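Local coordinates for uncharacterized protein (Parabacteroides merdae ATCC 43184, PDB 4OPW), which is of unknown function but is probably a cell-surface adhesin, built as a beta-solenoid of the kind found in putative auto-transporter adhesin head domains, at residues F32-S37 and A97-N102; G107-I112 and V128-L133; Q121-V126 and V142-K147; L146-L151 and G166-A171; I161-G166 and F184-P189. All blocks are in the same frame, centred on the assembly; numbering follows the deposited sequence.

Contact 1 of 5, residues F32-S37 and A97-N102; sequences FNYEQS and ANFIAN
Phe-32, Tyr-34 and Asn-102 lose the most surface where two parallel strands of the solenoid wall, 32-36 and 98-101, lie side by side. Phe-32 and Tyr-34 project from the same inner face as Phe-99. All three rings have CG anti to the backbone N, so they lean the same way along the sheet. The ring of Phe-99 fits between the two aromatic side chains of the other strand. Its CE1 lies 3.6 Å from CD1 of Phe-32, with the ring planes tilted by 32°. Its CZ meets CB of Tyr-34 at 3.7 Å. The hydroxyl of Tyr-34 is bonded elsewhere, to Ser-85. Four nearly straight backbone bonds hold the strands, beginning with Phe-32 N to Asn-98 O at 2.7 Å. The last joins Asn-102 N to Tyr-34 O at 2.9 Å. On the other face, the CB of Asn-102 packs beside the CG of Glu-35. ND2 of Asn-102 donates to two waters. One water also donates to Asn-33 OD1 at 2.6 Å, the other to Glu-35 OE2 at 2.8 Å. The contact is therefore two-sided: aromatic carbon packs against the interior, while water links the amide and carboxylate groups on the outer face.

Contact 2 of 5, residues G107-I112 and V128-L133; sequences GDELKI and VGKLDL
This is one rung-to-rung step of the parallel beta-solenoid, with strands 109-112 and 130-133 almost exactly parallel. Matched side chains run alongside each other in pairs, alternately outside and inside. Outside, Glu-109 and Lys-130 are both extended, and CG of Glu-109 rests against CB of Lys-130 at 3.8 Å. Their charged ends stay 4.5 Å apart, OE1 of Glu-109 to NZ of Lys-130, which is too far for a salt bridge. Lys-111 lies along Asp-132, but its chain bends at chi3 (69°), which carries NZ clear of the carboxylate. Asp-132 OD1 turns instead to Asn-134. Inside, Leu-110 and Leu-131 both have CG anti to the backbone N. CD1 of Leu-131 reaches across to CB of Leu-110 at 3.9 Å. One pair further, CG1 of Ile-112 and CG of Leu-133 both lie beside the backbone N, and CD2 of Leu-133 meets CB of Ile-112 at 4.1 Å. Val-126 and Leu-146 from the other wall close over Leu-131. Backbone bonds zip the strands together. The straightest runs from Asp-132 N to Leu-110 O, 2.9 Å long with 175° at the hydrogen.

Contact 3 of 5, residues Q121-V126 and V142-K147; sequences QLKQKV and VVNELK
This is a parallel strand pairing interrupted by a loop, on the solenoid wall that faces the sheet holding strands 109-114 and 130-136. Two short ladders make it up. In the first, Leu-122 N donates to Val-142 O, and Asn-144 N returns a bond to Leu-122 O at 3.1 Å that is practically straight. In the second, Val-126 N donates to Glu-145 O and Lys-147 N to Val-126 O, the latter at 2.8 Å. The register slips by one residue between the ladders, because the loop after Leu-122 is one residue longer than the loop opposite. A side chain and a water tie this region together. Asn-144 has CG anti to its carbonyl carbon, which swings ND2 over the other loop. ND2 bonds Lys-123 O at 2.9 Å from above the carbonyl plane, a bent bond of 138° at the hydrogen. The water accepts from Glu-145 N at 2.9 Å and lies 2.8 Å from both Leu-122 O and Gln-124 O. Outside, the extended Lys-125 crosses Glu-145 obliquely, touching by its methylenes. NZ of Lys-125 remains 4.2 Å from OE2 of Glu-145. Inside, Leu-122 CD1 packs on Val-143 CG2. Strand 98-101 flanks the pair beyond 121-122 and strand 159-163 beyond 142-143, while Ile-112 and Leu-110 of strand 109-114 meet Leu-122 and Val-126 across the interior.

Contact 4 of 5, residues L146-L151 and G166-A171; sequences LKTDKL and GNAEEA. With EDO (1,2-ethanediol), chain E.
Backbone hydrogen bonds carry most of this contact, which follows two parallel chains round a corner of the solenoid from one wall into the next. Before the corner, Asn-167 N donates to Leu-146 O from above the carbonyl plane, and Thr-148 N donates to Asn-167 O. At the corner, Asp-149 O takes two bonds, from Glu-169 N at 2.9 Å on a lone pair and from Glu-170 N at 3.1 Å nearly along the C=O axis. Beyond it, Leu-151 N bonds Glu-170 O at 2.9 Å. Apolar packing fills the inner side of the bend. The methyl of Ala-168 sits between CG2 of Thr-148, at 3.7 Å, and CB of Leu-151, at 3.8 Å. Thr-148 CG2 takes the crowded position between N and C, and the hydroxyl lies anti to N (chi1 -167°), near Val-128 O, to which it is bonded. Polar side chains lie outside. The bent chain of Lys-150 crosses Glu-170 obliquely, CD against OE1 at 3.8 Å, but its NZ forms salt bridges with Glu-152 and Asp-172. An ethanediol, probably from the crystallisation liquor, donates from O2 to Asp-149 OD1 at 2.7 Å and also bonds Glu-127. The chemistry implies a turn fixed chiefly by main-chain atoms, with Ala-168, Thr-148 CG2 and Leu-151 packed on the inner side and Lys-150 paired with Glu-152 and Asp-172 rather than with Glu-170.

Contact 5 of 5, residues I161-G166 and F184-P189; sequences INLKAG and FGVAVP
Val-186 has CG1 anti to its backbone N (chi1 179°), which sets CG2 beside that N and turns it to the neighbouring chain. Leu-163 has CG beside its own N (chi1 -50°), and its CB is the atom that CG2 of Val-186 meets, at 3.6 Å. The touch is carbon to carbon and buried, with Leu-146 against both side chains. Gly-166 has a positive phi of 131°, and its carbonyl O accepts from Ala-187 N at 3.1 Å, a bent bond with the donor above the carbonyl plane. The CA of Val-186 also approaches the O of Gly-166, at 3.4 Å. Just before this, CA-H...O contacts join the chains. CA of Gly-185 points its hydrogen at O of Lys-164, 3.5 Å away, and CA of Ala-165 likewise approaches O of Gly-185 at 3.4 Å. A water bridges the wider gap, donating to Leu-163 O at 2.6 Å and accepting from Gly-185 N at 2.9 Å. Here two parallel chains leave strands 159-163 and 180-183, pass a short loop, and pair again as strands 166-167 and 186-188. The repeated parallel pairing of successive coils is that of a beta-solenoid, consistent with the pectate-lyase-like clan of this family.

In the fold
Contacts 2 to 5 join successive solenoid coils; contact 1 pairs strands distant in sequence. Contacts 1, 3 and 5 all use one wall. Contact 1 passes on to contact 3 through probable backbone hydrogen bonds of Gln-121 with Phe-99 and Ala-101, the centres about 12 Å apart. Contact 3 passes on to contact 5 through Val-143 and Asn-162. Contact 2 lies on the facing wall. It packs against contact 3 across the interior, where Ile-112 CD1 is 3.6 Å from Leu-122 CD1. Contact 4 joins the two walls at the corner. It shares Leu-146 and Lys-147 with contact 3 and Gly-166 with contact 5, whose centre is 8 Å away. The ethanediol at contact 4 is probably from crystallisation.

Contact 1 of 5, residues F32-S37 and A97-N102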
# COMPACT_ATOMS: atom_id res chain seq x y z
N PHE A 32 -12.04 -1.13 2.14
CA PHE A 32 -11.66 -2.45 2.64
C PHE A 32 -10.95 -2.33 4.00
O PHE A 32 -9.85 -1.77 4.08
CB PHE A 32 -10.76 -3.18 1.61
CG PHE A 32 -10.64 -4.68 1.79
CD1 PHE A 32 -10.01 -5.21 2.90
CD2 PHE A 32 -11.07 -5.55 0.79
CE1 PHE A 32 -9.89 -6.60 3.07
CE2 PHE A 32 -10.96 -6.93 0.95
CZ PHE A 32 -10.36 -7.45 2.09
N ASN A 33 -11.60 -2.83 5.06
CA ASN A 33 -11.12 -2.77 6.44
C ASN A 33 -10.65 -4.14 6.88
O ASN A 33 -11.43 -5.10 6.88
CB ASN A 33 -12.25 -2.24 7.36
CG ASN A 33 -12.61 -0.82 6.98
OD1 ASN A 33 -11.73 0.04 6.85
ND2 ASN A 33 -13.87 -0.56 6.65
N TYR A 34 -9.37 -4.24 7.21
CA TYR A 34 -8.74 -5.50 7.55
C TYR A 34 -8.15 -5.51 8.94
O TYR A 34 -7.58 -4.52 9.40
CB TYR A 34 -7.61 -5.83 6.51
CG TYR A 34 -6.80 -7.05 6.87
CD1 TYR A 34 -7.26 -8.33 6.57
CD2 TYR A 34 -5.60 -6.94 7.58
CE1 TYR A 34 -6.57 -9.47 7.00
CE2 TYR A 34 -4.91 -8.06 8.01
CZ TYR A 34 -5.39 -9.33 7.71
OH TYR A 34 -4.68 -10.41 8.15
N GLU A 35 -8.24 -6.67 9.58
CA GLU A 35 -7.59 -6.89 10.87
C GLU A 35 -6.93 -8.27 10.86
O GLU A 35 -7.49 -9.22 10.31
CB GLU A 35 -8.58 -6.74 12.04
CG GLU A 35 -8.85 -5.29 12.41
CD GLU A 35 -9.93 -5.06 13.45
OE1 GLU A 35 -9.98 -5.81 14.45
OE2 GLU A 35 -10.72 -4.10 13.29
N GLN A 36 -5.73 -8.33 11.41
CA GLN A 36 -4.99 -9.59 11.54
C GLN A 36 -5.29 -10.14 12.93
O GLN A 36 -5.03 -9.48 13.94
CB GLN A 36 -3.48 -9.40 11.31
CG GLN A 36 -2.75 -10.74 11.09
CD GLN A 36 -1.23 -10.66 11.10
OE1 GLN A 36 -0.63 -9.59 11.03
NE2 GLN A 36 -0.57 -11.82 11.18
N SER A 37 -5.90 -11.34 12.99
CA SER A 37 -6.26 -11.95 14.27
C SER A 37 -6.44 -13.45 14.14
O SER A 37 -6.60 -13.95 13.02
CB SER A 37 -7.56 -11.34 14.80
OG SER A 37 -8.69 -11.79 14.05
N ALA A 97 -9.65 2.44 -4.49
CA ALA A 97 -10.05 1.75 -3.28
C ALA A 97 -9.39 2.39 -2.04
O ALA A 97 -8.41 3.13 -2.18
CB ALA A 97 -9.60 0.28 -3.38
N ASN A 98 -9.97 2.12 -0.88
CA ASN A 98 -9.41 2.50 0.40
C ASN A 98 -9.08 1.19 1.12
O ASN A 98 -9.99 0.40 1.39
CB ASN A 98 -10.40 3.36 1.22
CG ASN A 98 -10.63 4.78 0.74
OD1 ASN A 98 -9.81 5.40 0.05
ND2 ASN A 98 -11.75 5.35 1.15
N PHE A 99 -7.78 0.90 1.33
CA PHE A 99 -7.39 -0.28 2.12
C PHE A 99 -6.90 0.22 3.47
O PHE A 99 -5.98 1.03 3.52
CB PHE A 99 -6.33 -1.17 1.44
CG PHE A 99 -5.98 -2.36 2.31
CD1 PHE A 99 -6.73 -3.53 2.25
CD2 PHE A 99 -4.90 -2.31 3.19
CE1 PHE A 99 -6.41 -4.63 3.06
CE2 PHE A 99 -4.57 -3.42 3.98
CZ PHE A 99 -5.35 -4.56 3.94
N ILE A 100 -7.52 -0.24 4.55
CA ILE A 100 -7.10 0.15 5.90
C ILE A 100 -6.81 -1.08 6.74
O ILE A 100 -7.70 -1.93 6.89
CB ILE A 100 -8.15 1.07 6.62
CG1 ILE A 100 -8.41 2.41 5.85
CG2 ILE A 100 -7.72 1.34 8.06
CD1 ILE A 100 -9.57 3.26 6.41
N ALA A 101 -5.60 -1.17 7.33
CA ALA A 101 -5.27 -2.23 8.29
C ALA A 101 -5.44 -1.62 9.69
O ALA A 101 -4.73 -0.66 10.04
CB ALA A 101 -3.85 -2.74 8.06
N ASN A 102 -6.44 -2.11 10.44
CA ASN A 102 -6.79 -1.61 11.78
C ASN A 102 -6.22 -2.44 12.92
O ASN A 102 -6.73 -2.44 14.05
CB ASN A 102 -8.30 -1.52 11.92
CG ASN A 102 -8.86 -0.33 11.19
OD1 ASN A 102 -8.34 0.79 11.31
ND2 ASN A 102 -9.90 -0.55 10.41
O HOH W 1 -11.37 1.44 4.20
O HOH W 2 -11.46 1.54 8.98
O HOH W 3 -11.53 -3.16 10.81

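Contact 2 of 5, residues G107-I112 and V128-L133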
# COMPACT_ATOMS: atom_id res chain seq x y z
N GLY A 107 4.72 -11.03 10.23
CA GLY A 107 5.00 -12.07 9.25
C GLY A 107 6.38 -11.95 8.66
O GLY A 107 7.06 -10.95 8.87
N ASP A 108 6.80 -12.97 7.92
CA ASP A 108 8.11 -12.97 7.27
C ASP A 108 8.20 -11.85 6.23
O ASP A 108 9.22 -11.18 6.13
CB ASP A 108 8.38 -14.33 6.59
CG ASP A 108 8.55 -15.53 7.52
OD1 ASP A 108 8.83 -15.31 8.72
OD2 ASP A 108 8.41 -16.66 7.04
N GLU A 109 7.11 -11.67 5.45
CA GLU A 109 7.08 -10.68 4.38
C GLU A 109 5.71 -10.07 4.19
O GLU A 109 4.70 -10.76 4.31
CB GLU A 109 7.52 -11.33 3.04
CG GLU A 109 9.00 -11.71 2.97
CD GLU A 109 9.52 -12.31 1.68
OE1 GLU A 109 9.04 -11.90 0.59
OE2 GLU A 109 10.44 -13.15 1.74
N LEU A 110 5.69 -8.78 3.84
CA LEU A 110 4.46 -8.09 3.49
C LEU A 110 4.74 -7.28 2.23
O LEU A 110 5.61 -6.41 2.23
CB LEU A 110 3.88 -7.23 4.62
CG LEU A 110 2.59 -6.47 4.28
CD1 LEU A 110 1.45 -7.42 3.78
CD2 LEU A 110 2.15 -5.60 5.44
N LYS A 111 4.04 -7.63 1.15
CA LYS A 111 4.16 -6.93 -0.13
C LYS A 111 2.86 -6.23 -0.45
O LYS A 111 1.80 -6.83 -0.41
CB LYS A 111 4.54 -7.94 -1.23
CG LYS A 111 4.57 -7.37 -2.65
CD LYS A 111 5.19 -8.36 -3.66
CE LYS A 111 4.34 -9.60 -3.92
NZ LYS A 111 5.11 -10.76 -4.47
N ILE A 112 2.94 -4.92 -0.73
CA ILE A 112 1.77 -4.14 -1.08
C ILE A 112 1.98 -3.43 -2.41
O ILE A 112 3.00 -2.74 -2.59
CB ILE A 112 1.41 -3.13 0.04
CG1 ILE A 112 1.23 -3.89 1.39
CG2 ILE A 112 0.12 -2.31 -0.34
CD1 ILE A 112 0.85 -3.06 2.53
N VAL A 128 7.78 -6.94 10.23
CA VAL A 128 8.02 -8.00 9.26
C VAL A 128 9.49 -8.12 8.92
O VAL A 128 10.24 -7.19 9.17
CB VAL A 128 7.18 -7.75 7.96
CG1 VAL A 128 5.67 -7.87 8.22
CG2 VAL A 128 7.53 -6.40 7.31
N GLY A 129 9.89 -9.26 8.35
CA GLY A 129 11.27 -9.45 7.91
C GLY A 129 11.57 -8.60 6.69
O GLY A 129 12.63 -7.97 6.60
N LYS A 130 10.63 -8.53 5.75
CA LYS A 130 10.78 -7.74 4.53
C LYS A 130 9.49 -7.00 4.22
O LYS A 130 8.42 -7.61 4.23
CB LYS A 130 11.18 -8.66 3.37
CG LYS A 130 11.44 -7.96 2.04
CD LYS A 130 11.58 -8.99 0.94
CE LYS A 130 12.03 -8.39 -0.36
NZ LYS A 130 12.27 -9.44 -1.38
N LEU A 131 9.59 -5.68 3.99
CA LEU A 131 8.42 -4.84 3.66
C LEU A 131 8.64 -4.28 2.28
O LEU A 131 9.61 -3.57 2.04
CB LEU A 131 8.20 -3.74 4.72
CG LEU A 131 6.92 -2.88 4.62
CD1 LEU A 131 5.63 -3.75 4.71
CD2 LEU A 131 6.90 -1.81 5.71
N ASP A 132 7.79 -4.68 1.34
CA ASP A 132 7.94 -4.34 -0.06
C ASP A 132 6.73 -3.54 -0.54
O ASP A 132 5.66 -4.09 -0.81
CB ASP A 132 8.15 -5.65 -0.85
CG ASP A 132 8.26 -5.52 -2.35
OD1 ASP A 132 8.35 -4.38 -2.85
OD2 ASP A 132 8.28 -6.57 -3.03
N LEU A 133 6.92 -2.21 -0.68
CA LEU A 133 5.87 -1.28 -1.02
C LEU A 133 6.05 -0.70 -2.40
O LEU A 133 7.14 -0.23 -2.75
CB LEU A 133 5.84 -0.15 0.02
CG LEU A 133 5.86 -0.58 1.50
CD1 LEU A 133 5.91 0.63 2.42
CD2 LEU A 133 4.65 -1.44 1.85

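Contact 3 of 5, residues Q121-V126 and V142-K147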
# COMPACT_ATOMS: atom_id res chain seq x y z
N GLN A 121 -3.67 2.57 4.03
CA GLN A 121 -3.31 3.07 5.36
C GLN A 121 -3.04 1.91 6.30
O GLN A 121 -3.96 1.15 6.61
CB GLN A 121 -4.38 4.00 5.95
CG GLN A 121 -4.72 5.24 5.09
CD GLN A 121 -5.98 5.88 5.59
OE1 GLN A 121 -7.08 5.59 5.12
NE2 GLN A 121 -5.86 6.73 6.57
N LEU A 122 -1.78 1.76 6.74
CA LEU A 122 -1.41 0.73 7.72
C LEU A 122 -1.31 1.48 9.03
O LEU A 122 -0.33 2.18 9.25
CB LEU A 122 -0.13 -0.03 7.33
CG LEU A 122 -0.08 -0.56 5.86
CD1 LEU A 122 1.24 -1.27 5.60
CD2 LEU A 122 -1.30 -1.46 5.51
N LYS A 123 -2.40 1.47 9.80
CA LYS A 123 -2.54 2.36 10.97
C LYS A 123 -1.81 1.92 12.24
O LYS A 123 -1.63 2.75 13.15
CB LYS A 123 -4.02 2.60 11.28
CG LYS A 123 -4.74 3.38 10.16
CD LYS A 123 -6.08 3.91 10.62
CE LYS A 123 -6.72 4.80 9.59
NZ LYS A 123 -8.08 5.25 10.01
N GLN A 124 -1.41 0.63 12.35
CA GLN A 124 -0.72 0.13 13.55
C GLN A 124 0.60 -0.54 13.16
O GLN A 124 0.85 -0.77 11.97
CB GLN A 124 -1.63 -0.78 14.37
CG GLN A 124 -2.71 0.01 15.13
CD GLN A 124 -3.72 -0.86 15.82
OE1 GLN A 124 -4.91 -0.82 15.52
NE2 GLN A 124 -3.29 -1.64 16.79
N LYS A 125 1.47 -0.78 14.15
CA LYS A 125 2.82 -1.26 13.89
C LYS A 125 2.89 -2.48 12.95
O LYS A 125 2.22 -3.49 13.17
CB LYS A 125 3.59 -1.54 15.20
CG LYS A 125 5.08 -1.82 14.99
CD LYS A 125 5.79 -2.06 16.32
CE LYS A 125 7.29 -2.09 16.16
NZ LYS A 125 7.98 -2.18 17.47
N VAL A 126 3.70 -2.35 11.91
CA VAL A 126 4.02 -3.40 10.95
C VAL A 126 5.40 -3.95 11.33
O VAL A 126 6.38 -3.20 11.30
CB VAL A 126 3.98 -2.87 9.49
CG1 VAL A 126 4.38 -3.96 8.49
CG2 VAL A 126 2.61 -2.28 9.15
N VAL A 142 0.16 5.33 3.40
CA VAL A 142 0.56 5.90 4.69
C VAL A 142 0.81 4.73 5.65
O VAL A 142 -0.11 3.96 5.93
CB VAL A 142 -0.46 6.92 5.28
CG1 VAL A 142 0.06 7.50 6.59
CG2 VAL A 142 -0.80 8.03 4.27
N VAL A 143 2.04 4.65 6.18
CA VAL A 143 2.44 3.62 7.13
C VAL A 143 2.82 4.33 8.42
O VAL A 143 3.81 5.07 8.45
CB VAL A 143 3.58 2.69 6.59
CG1 VAL A 143 3.95 1.63 7.63
CG2 VAL A 143 3.18 2.03 5.26
N ASN A 144 2.02 4.16 9.48
CA ASN A 144 2.25 4.87 10.73
C ASN A 144 3.54 4.46 11.45
O ASN A 144 4.21 5.32 12.02
CB ASN A 144 1.05 4.71 11.68
CG ASN A 144 -0.15 5.55 11.30
OD1 ASN A 144 -0.14 6.34 10.35
ND2 ASN A 144 -1.22 5.40 12.06
N GLU A 145 3.87 3.16 11.45
CA GLU A 145 5.05 2.68 12.17
C GLU A 145 5.47 1.33 11.61
O GLU A 145 4.62 0.44 11.47
CB GLU A 145 4.74 2.56 13.67
CG GLU A 145 5.98 2.31 14.52
CD GLU A 145 5.75 1.99 15.98
OE1 GLU A 145 4.58 1.93 16.42
OE2 GLU A 145 6.76 1.81 16.70
N LEU A 146 6.76 1.18 11.30
CA LEU A 146 7.30 -0.07 10.77
C LEU A 146 8.62 -0.49 11.45
O LEU A 146 9.41 0.34 11.90
CB LEU A 146 7.51 0.02 9.25
CG LEU A 146 8.54 1.04 8.69
CD1 LEU A 146 9.91 0.37 8.46
CD2 LEU A 146 8.05 1.61 7.36
N LYS A 147 8.85 -1.80 11.48
CA LYS A 147 10.06 -2.43 12.01
C LYS A 147 10.36 -3.56 11.06
O LYS A 147 9.55 -4.48 10.94
CB LYS A 147 9.90 -2.89 13.47
CG LYS A 147 11.06 -3.74 14.04
CD LYS A 147 12.35 -2.95 14.20
CE LYS A 147 13.51 -3.83 14.62
NZ LYS A 147 14.79 -3.07 14.62
O HOH W 4 1.97 1.25 10.44

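Contact 4 of 5, residues L146-L151 and G166-A171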
# COMPACT_ATOMS: atom_id res chain seq x y z
N LEU A 146 6.76 1.18 11.30
CA LEU A 146 7.30 -0.07 10.77
C LEU A 146 8.62 -0.49 11.45
O LEU A 146 9.41 0.34 11.90
CB LEU A 146 7.51 0.02 9.25
CG LEU A 146 8.54 1.04 8.69
CD1 LEU A 146 9.91 0.37 8.46
CD2 LEU A 146 8.05 1.61 7.36
N LYS A 147 8.85 -1.80 11.48
CA LYS A 147 10.06 -2.43 12.01
C LYS A 147 10.36 -3.56 11.06
O LYS A 147 9.55 -4.48 10.94
CB LYS A 147 9.90 -2.89 13.47
CG LYS A 147 11.06 -3.74 14.04
CD LYS A 147 12.35 -2.95 14.20
CE LYS A 147 13.51 -3.83 14.62
NZ LYS A 147 14.79 -3.07 14.62
N THR A 148 11.45 -3.44 10.30
CA THR A 148 11.77 -4.48 9.31
C THR A 148 13.28 -4.65 9.16
O THR A 148 14.05 -3.82 9.64
CB THR A 148 11.09 -4.13 7.93
OG1 THR A 148 11.15 -5.26 7.05
CG2 THR A 148 11.71 -2.93 7.24
N ASP A 149 13.68 -5.75 8.50
CA ASP A 149 15.08 -5.97 8.18
C ASP A 149 15.34 -5.29 6.84
O ASP A 149 16.08 -4.32 6.79
CB ASP A 149 15.43 -7.46 8.18
CG ASP A 149 15.43 -8.08 9.57
OD1 ASP A 149 15.88 -7.40 10.53
OD2 ASP A 149 14.97 -9.23 9.71
N LYS A 150 14.62 -5.71 5.79
CA LYS A 150 14.72 -5.12 4.47
C LYS A 150 13.47 -4.32 4.13
O LYS A 150 12.36 -4.84 4.23
CB LYS A 150 14.94 -6.22 3.40
CG LYS A 150 15.14 -5.67 1.98
CD LYS A 150 16.40 -4.75 1.85
CE LYS A 150 16.38 -3.95 0.57
NZ LYS A 150 16.49 -4.85 -0.63
N LEU A 151 13.67 -3.06 3.72
CA LEU A 151 12.58 -2.18 3.25
C LEU A 151 12.80 -1.86 1.78
O LEU A 151 13.91 -1.47 1.39
CB LEU A 151 12.55 -0.88 4.09
CG LEU A 151 11.59 0.22 3.65
CD1 LEU A 151 10.11 -0.25 3.74
CD2 LEU A 151 11.79 1.45 4.52
N GLY A 166 9.73 4.56 12.47
CA GLY A 166 10.25 3.21 12.48
C GLY A 166 11.70 3.01 12.16
O GLY A 166 12.51 3.95 12.20
N ASN A 167 12.04 1.74 11.87
CA ASN A 167 13.40 1.29 11.62
C ASN A 167 13.47 0.20 10.58
O ASN A 167 12.63 -0.68 10.55
CB ASN A 167 14.00 0.74 12.94
CG ASN A 167 14.21 1.77 14.02
OD1 ASN A 167 15.30 2.35 14.15
ND2 ASN A 167 13.19 1.99 14.83
N ALA A 168 14.51 0.25 9.76
CA ALA A 168 14.86 -0.79 8.78
C ALA A 168 16.36 -0.98 8.85
O ALA A 168 17.07 -0.04 9.20
CB ALA A 168 14.43 -0.41 7.38
N GLU A 169 16.86 -2.19 8.55
CA GLU A 169 18.31 -2.42 8.56
C GLU A 169 18.91 -1.95 7.23
O GLU A 169 20.01 -1.39 7.20
CB GLU A 169 18.65 -3.90 8.82
CG GLU A 169 18.43 -4.31 10.27
CD GLU A 169 19.44 -3.68 11.21
OE1 GLU A 169 20.62 -4.10 11.18
OE2 GLU A 169 19.07 -2.71 11.90
N GLU A 170 18.15 -2.15 6.13
CA GLU A 170 18.51 -1.77 4.76
C GLU A 170 17.27 -1.25 4.08
O GLU A 170 16.18 -1.79 4.30
CB GLU A 170 19.05 -2.95 3.93
CG GLU A 170 20.27 -3.67 4.50
CD GLU A 170 20.75 -4.85 3.67
OE1 GLU A 170 19.90 -5.54 3.05
OE2 GLU A 170 21.97 -5.10 3.65
N ALA A 171 17.42 -0.21 3.25
CA ALA A 171 16.28 0.30 2.49
C ALA A 171 16.68 0.62 1.07
O ALA A 171 17.74 1.21 0.84
CB ALA A 171 15.67 1.53 3.15
C1 EDO E . 11.57 -7.37 12.69
O1 EDO E . 12.21 -7.45 13.95
C2 EDO E . 12.62 -7.50 11.57
O2 EDO E . 13.63 -6.52 11.76
O HOH W 5 10.07 0.54 14.83

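Contact 5 of 5, residues I161-G166 and F184-P189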
# COMPACT_ATOMS: atom_id res chain seq x y z
N ILE A 161 4.41 7.79 -0.93
CA ILE A 161 4.61 6.80 0.13
C ILE A 161 5.08 7.58 1.35
O ILE A 161 6.14 8.21 1.32
CB ILE A 161 5.56 5.63 -0.24
CG1 ILE A 161 4.98 4.82 -1.45
CG2 ILE A 161 5.75 4.71 0.99
CD1 ILE A 161 5.91 3.72 -2.07
N ASN A 162 4.26 7.60 2.40
CA ASN A 162 4.59 8.29 3.65
C ASN A 162 4.81 7.26 4.74
O ASN A 162 3.88 6.58 5.14
CB ASN A 162 3.47 9.27 4.02
CG ASN A 162 3.72 10.08 5.26
OD1 ASN A 162 4.78 10.01 5.89
ND2 ASN A 162 2.72 10.86 5.67
N LEU A 163 6.07 7.14 5.19
CA LEU A 163 6.50 6.20 6.25
C LEU A 163 6.81 7.06 7.45
O LEU A 163 7.86 7.69 7.50
CB LEU A 163 7.72 5.38 5.79
CG LEU A 163 7.64 4.69 4.42
CD1 LEU A 163 8.92 3.92 4.14
CD2 LEU A 163 6.43 3.72 4.35
N LYS A 164 5.83 7.20 8.33
CA LYS A 164 5.87 8.14 9.45
C LYS A 164 6.93 7.86 10.52
O LYS A 164 7.51 8.81 11.06
CB LYS A 164 4.50 8.18 10.14
CG LYS A 164 3.41 8.82 9.29
CD LYS A 164 2.15 9.02 10.10
CE LYS A 164 1.09 9.80 9.35
NZ LYS A 164 -0.24 9.70 10.02
N ALA A 165 7.17 6.59 10.87
CA ALA A 165 8.10 6.24 11.94
C ALA A 165 8.61 4.84 11.80
O ALA A 165 7.96 4.01 11.17
CB ALA A 165 7.39 6.37 13.30
N GLY A 166 9.73 4.56 12.47
CA GLY A 166 10.25 3.21 12.48
C GLY A 166 11.70 3.01 12.16
O GLY A 166 12.51 3.95 12.20
N PHE A 184 11.54 10.62 6.40
CA PHE A 184 12.48 11.16 7.39
C PHE A 184 12.35 10.42 8.74
O PHE A 184 13.32 10.34 9.51
CB PHE A 184 12.24 12.65 7.62
CG PHE A 184 12.77 13.63 6.60
CD1 PHE A 184 14.02 13.44 6.02
CD2 PHE A 184 12.06 14.79 6.30
CE1 PHE A 184 14.53 14.37 5.10
CE2 PHE A 184 12.59 15.74 5.41
CZ PHE A 184 13.81 15.51 4.81
N GLY A 185 11.15 9.90 9.02
CA GLY A 185 10.85 9.21 10.27
C GLY A 185 11.38 7.80 10.41
O GLY A 185 11.31 7.22 11.50
N VAL A 186 11.90 7.21 9.31
CA VAL A 186 12.41 5.84 9.35
C VAL A 186 13.95 5.85 9.35
O VAL A 186 14.57 6.18 8.33
CB VAL A 186 11.83 4.95 8.21
CG1 VAL A 186 12.41 3.53 8.26
CG2 VAL A 186 10.31 4.90 8.29
N ALA A 187 14.54 5.46 10.48
CA ALA A 187 16.00 5.38 10.59
C ALA A 187 16.49 4.07 9.97
O ALA A 187 16.01 2.98 10.31
CB ALA A 187 16.44 5.48 12.04
N VAL A 188 17.44 4.19 9.03
CA VAL A 188 18.00 3.05 8.30
C VAL A 188 19.53 3.18 8.20
O VAL A 188 19.97 4.12 7.56
CB VAL A 188 17.42 2.89 6.87
CG1 VAL A 188 17.91 1.58 6.24
CG2 VAL A 188 15.89 3.00 6.83
N PRO A 189 20.34 2.20 8.65
CA PRO A 189 21.80 2.33 8.49
C PRO A 189 22.29 2.34 7.02
O PRO A 189 23.09 3.21 6.68
CB PRO A 189 22.36 1.11 9.24
CG PRO A 189 21.28 0.71 10.19
CD PRO A 189 20.00 1.00 9.45
O HOH W 6 8.57 10.22 7.79